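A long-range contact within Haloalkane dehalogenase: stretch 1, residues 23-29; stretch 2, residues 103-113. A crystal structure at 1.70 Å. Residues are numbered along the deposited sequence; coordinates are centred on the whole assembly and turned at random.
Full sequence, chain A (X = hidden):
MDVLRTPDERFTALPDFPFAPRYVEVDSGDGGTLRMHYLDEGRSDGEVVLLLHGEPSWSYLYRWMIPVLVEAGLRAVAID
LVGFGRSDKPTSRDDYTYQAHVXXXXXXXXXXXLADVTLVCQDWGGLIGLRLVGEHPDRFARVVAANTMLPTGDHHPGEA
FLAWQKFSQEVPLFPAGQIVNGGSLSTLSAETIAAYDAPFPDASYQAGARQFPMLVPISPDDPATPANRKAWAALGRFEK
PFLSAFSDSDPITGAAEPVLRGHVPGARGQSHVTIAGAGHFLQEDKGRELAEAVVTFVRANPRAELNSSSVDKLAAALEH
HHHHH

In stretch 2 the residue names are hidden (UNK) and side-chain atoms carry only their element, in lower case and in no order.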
# COMPACT_ATOMS: atom_id res chain seq x y z
N TYR A 23 5.43 16.84 -1.86
CA TYR A 23 4.26 16.77 -2.70
C TYR A 23 4.60 16.74 -4.17
O TYR A 23 5.57 17.35 -4.61
CB TYR A 23 3.35 17.98 -2.46
CG TYR A 23 2.91 18.12 -1.04
CD1 TYR A 23 1.87 17.35 -0.53
CD2 TYR A 23 3.53 19.03 -0.19
CE1 TYR A 23 1.45 17.49 0.78
CE2 TYR A 23 3.13 19.16 1.12
CZ TYR A 23 2.10 18.38 1.59
OH TYR A 23 1.68 18.49 2.89
N VAL A 24 3.76 16.03 -4.93
CA VAL A 24 3.76 16.09 -6.38
C VAL A 24 2.33 16.33 -6.86
O VAL A 24 1.38 16.01 -6.14
CB VAL A 24 4.30 14.79 -7.03
CG1 VAL A 24 5.81 14.66 -6.84
CG2 VAL A 24 3.56 13.56 -6.52
N GLU A 25 2.18 16.83 -8.07
CA GLU A 25 0.86 17.03 -8.66
C GLU A 25 0.67 16.07 -9.82
O GLU A 25 1.60 15.85 -10.59
CB GLU A 25 0.72 18.46 -9.10
CG GLU A 25 1.03 19.39 -7.94
CD GLU A 25 0.22 20.65 -7.95
OE1 GLU A 25 0.22 21.34 -8.99
OE2 GLU A 25 -0.40 20.94 -6.91
N VAL A 26 -0.52 15.51 -9.92
CA VAL A 26 -0.88 14.59 -10.99
C VAL A 26 -2.21 15.00 -11.60
O VAL A 26 -2.99 15.69 -10.96
CB VAL A 26 -0.95 13.13 -10.50
CG1 VAL A 26 0.40 12.70 -9.90
CG2 VAL A 26 -2.03 12.93 -9.46
N ASP A 27 -2.46 14.57 -12.83
CA ASP A 27 -3.72 14.81 -13.49
C ASP A 27 -4.85 14.10 -12.74
O ASP A 27 -4.71 12.94 -12.35
CB ASP A 27 -3.68 14.28 -14.92
CG ASP A 27 -2.84 15.12 -15.84
OD1 ASP A 27 -2.49 16.26 -15.49
OD2 ASP A 27 -2.54 14.64 -16.96
N SER A 28 -5.96 14.79 -12.55
CA SER A 28 -7.11 14.20 -11.88
C SER A 28 -7.77 13.13 -12.72
O SER A 28 -8.35 12.18 -12.18
CB SER A 28 -8.16 15.26 -11.55
OG SER A 28 -8.77 15.74 -12.74
N GLY A 29 -7.68 13.28 -14.05
CA GLY A 29 -8.34 12.39 -14.99
C GLY A 29 -9.52 13.03 -15.68
O GLY A 29 -10.02 12.49 -16.66
N UNK A 103 -3.37 4.68 -12.23
CA UNK A 103 -2.88 5.81 -13.03
C UNK A 103 -2.31 6.92 -12.13
O UNK A 103 -1.26 7.54 -12.45
o UNK A 103 -5.45 5.51 -15.63
c UNK A 103 -3.98 6.36 -13.94
o UNK A 103 -3.52 4.50 -15.40
c UNK A 103 -4.34 5.40 -15.09
N UNK A 104 -2.99 7.20 -11.03
CA UNK A 104 -2.51 8.22 -10.09
C UNK A 104 -1.17 7.84 -9.47
O UNK A 104 -0.23 8.64 -9.42
n UNK A 104 -6.16 10.65 -10.39
c UNK A 104 -4.86 10.20 -10.32
c UNK A 104 -8.30 10.02 -9.22
c UNK A 104 -8.80 9.15 -8.29
c UNK A 104 -4.76 9.19 -9.41
c UNK A 104 -6.08 8.99 -8.88
c UNK A 104 -6.93 9.93 -9.51
c UNK A 104 -3.53 8.47 -8.99
c UNK A 104 -6.62 8.14 -7.91
c UNK A 104 -7.97 8.23 -7.62
N UNK A 105 -1.05 6.59 -9.03
CA UNK A 105 0.21 6.14 -8.43
C UNK A 105 1.36 6.13 -9.42
O UNK A 105 2.48 6.54 -9.08
se UNK A 105 2.07 5.43 -5.78
c UNK A 105 0.01 4.77 -7.77
c UNK A 105 0.73 5.30 -4.38
c UNK A 105 1.28 4.21 -7.13
N UNK A 106 1.11 5.65 -10.63
CA UNK A 106 2.14 5.66 -11.66
C UNK A 106 2.58 7.08 -11.95
O UNK A 106 3.77 7.34 -12.02
c UNK A 106 4.59 3.41 -12.80
c UNK A 106 6.55 3.09 -14.18
c UNK A 106 2.78 4.90 -13.94
c UNK A 106 6.02 3.87 -15.18
c UNK A 106 1.69 4.97 -12.95
c UNK A 106 2.82 5.50 -15.15
c UNK A 106 4.76 4.41 -14.98
n UNK A 106 3.99 5.20 -15.78
c UNK A 106 4.03 4.20 -13.79
c UNK A 106 5.85 2.86 -13.01
N UNK A 107 1.62 8.01 -12.06
CA UNK A 107 1.96 9.40 -12.30
C UNK A 107 2.83 9.99 -11.18
O UNK A 107 3.77 10.73 -11.46
c UNK A 107 0.71 10.23 -12.48
N UNK A 108 2.53 9.64 -9.93
CA UNK A 108 3.34 10.05 -8.79
C UNK A 108 4.77 9.52 -8.86
O UNK A 108 5.75 10.28 -8.73
c UNK A 108 2.71 9.62 -7.50
N UNK A 109 4.91 8.23 -9.13
CA UNK A 109 6.22 7.61 -9.28
C UNK A 109 7.04 8.32 -10.39
O UNK A 109 8.23 8.62 -10.23
c UNK A 109 7.39 5.45 -10.03
c UNK A 109 5.05 3.97 -8.58
c UNK A 109 6.07 6.09 -9.58
c UNK A 109 5.53 5.39 -8.34
N UNK A 110 6.39 8.57 -11.52
CA UNK A 110 7.03 9.22 -12.65
C UNK A 110 7.45 10.65 -12.33
O UNK A 110 8.53 11.09 -12.73
o UNK A 110 8.15 7.13 -14.83
c UNK A 110 5.92 7.84 -14.49
c UNK A 110 6.12 9.21 -13.86
c UNK A 110 7.08 7.44 -15.37
o UNK A 110 6.91 7.43 -16.61
N UNK A 111 6.59 11.37 -11.62
CA UNK A 111 6.84 12.78 -11.30
C UNK A 111 7.98 12.90 -10.27
O UNK A 111 8.84 13.77 -10.40
c UNK A 111 5.56 13.43 -10.79
c UNK A 111 5.83 15.57 -12.13
o UNK A 111 6.70 16.46 -12.23
c UNK A 111 5.61 14.95 -10.76
o UNK A 111 5.15 15.14 -13.09
N UNK A 112 8.00 12.00 -9.29
CA UNK A 112 9.10 11.94 -8.34
C UNK A 112 10.40 11.53 -9.04
O UNK A 112 11.48 12.05 -8.71
c UNK A 112 7.58 11.48 -6.39
c UNK A 112 6.99 10.45 -5.48
c UNK A 112 10.03 10.91 -6.27
c UNK A 112 8.81 10.99 -7.17
N UNK A 113 10.29 10.67 -10.04
CA UNK A 113 11.42 10.29 -10.90
C UNK A 113 12.19 9.08 -10.39
O UNK A 113 13.40 9.01 -10.50
O HOH W 1 2.15 14.57 -13.13

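Position 103 opens the stretch with four side-chain atoms, two carbons of which the second carries two oxygens, and touches nothing on stretch 1. This is a carboxylate one methylene from the backbone, Asp-103. A charged group suits this exposed place, where both oxygens are hydrogen-bonded elsewhere in the structure.

Position 104 carries one carbon and then fused five- and six-membered rings holding eight carbons and one nitrogen. The ring nitrogen of position 104 lies 3.2 Å from Ser-28 O and 3.3 Å from Asp-27 O, both at the ring edge, near its plane. This indole is Trp-104. Its CA-to-CB bond points sideways, yet the long ring system brings its end close to the strand: Trp-104 NE1 donates a hydrogen bond to Ser-28 O, and Trp-104 CD1 lies 4.0 Å from Val-26 CG2. An indole suits this place because it joins a broad apolar surface to a single N-H donor.

At position 105 two carbons, a selenium and a last carbon form an unbranched chain without contact to stretch 1: selenomethionine, Met-105. Its CA-to-CB bond points away from the strand and the residue is buried, as suits a flexible apolar chain. Position 106 again has one carbon followed by nine-atom fused rings with one nitrogen, touching nothing on stretch 1. This is Trp-106, whose CA-to-CB bond also points away; being partly exposed suits an indole, apolar but with one polar N-H.

The single carbon of position 107 lies 3.6 Å from Val-26 CG1, and identifies Ala-107. Its CA-to-CB bond points toward the strand, and Ala-107 CA is 6.1 Å from Val-26 CA; a small methyl suits so close an approach. The lone carbon of position 108 meets Val-24 CG2 at 4.1 Å, hence Ala-108, a methyl that fits a buried place beside Val-24.

Four carbons at position 109, forked at the first with one arm two carbons long, touch nothing on stretch 1 and give Ile-109, apolar as its burial suits. Position 110 has three carbons, the third bearing two oxygens, out of reach of stretch 1: Glu-110, charged and suitably exposed. Position 111 has the same atoms, but its second side-chain carbon packs 3.9 Å from Val-24 CG1. This is Glu-111, whose CA-to-CB bond points toward the strand. It is exposed, and a water bridges its carboxylate to the strand, donating to Glu-111 OE1 (3.1 Å) and Glu-25 O (2.9 Å).

Position 112 repeats the forked four-carbon pattern, and the first carbon of its longer arm lies 3.7 Å from Val-24 CG1. This is Ile-112; its CA-to-CB bond points sideways, but the branched chain's end comes nearer. Position 113, without side-chain atoms, is Gly-113; at its positive phi a CB would be jammed against the preceding carbonyl oxygen.

Helix and strand thus run nearer antiparallel than parallel, their N-to-C directions differing by 133°. Val-24 and Val-26 pack against apolar side chains; Ala-107 and Ala-108 lie where the backbones come close, while Trp-104 and water-bridged Glu-111 add polar links to backbone carbonyls.

Stretch 2 103-113: DWMWAAIEEIG
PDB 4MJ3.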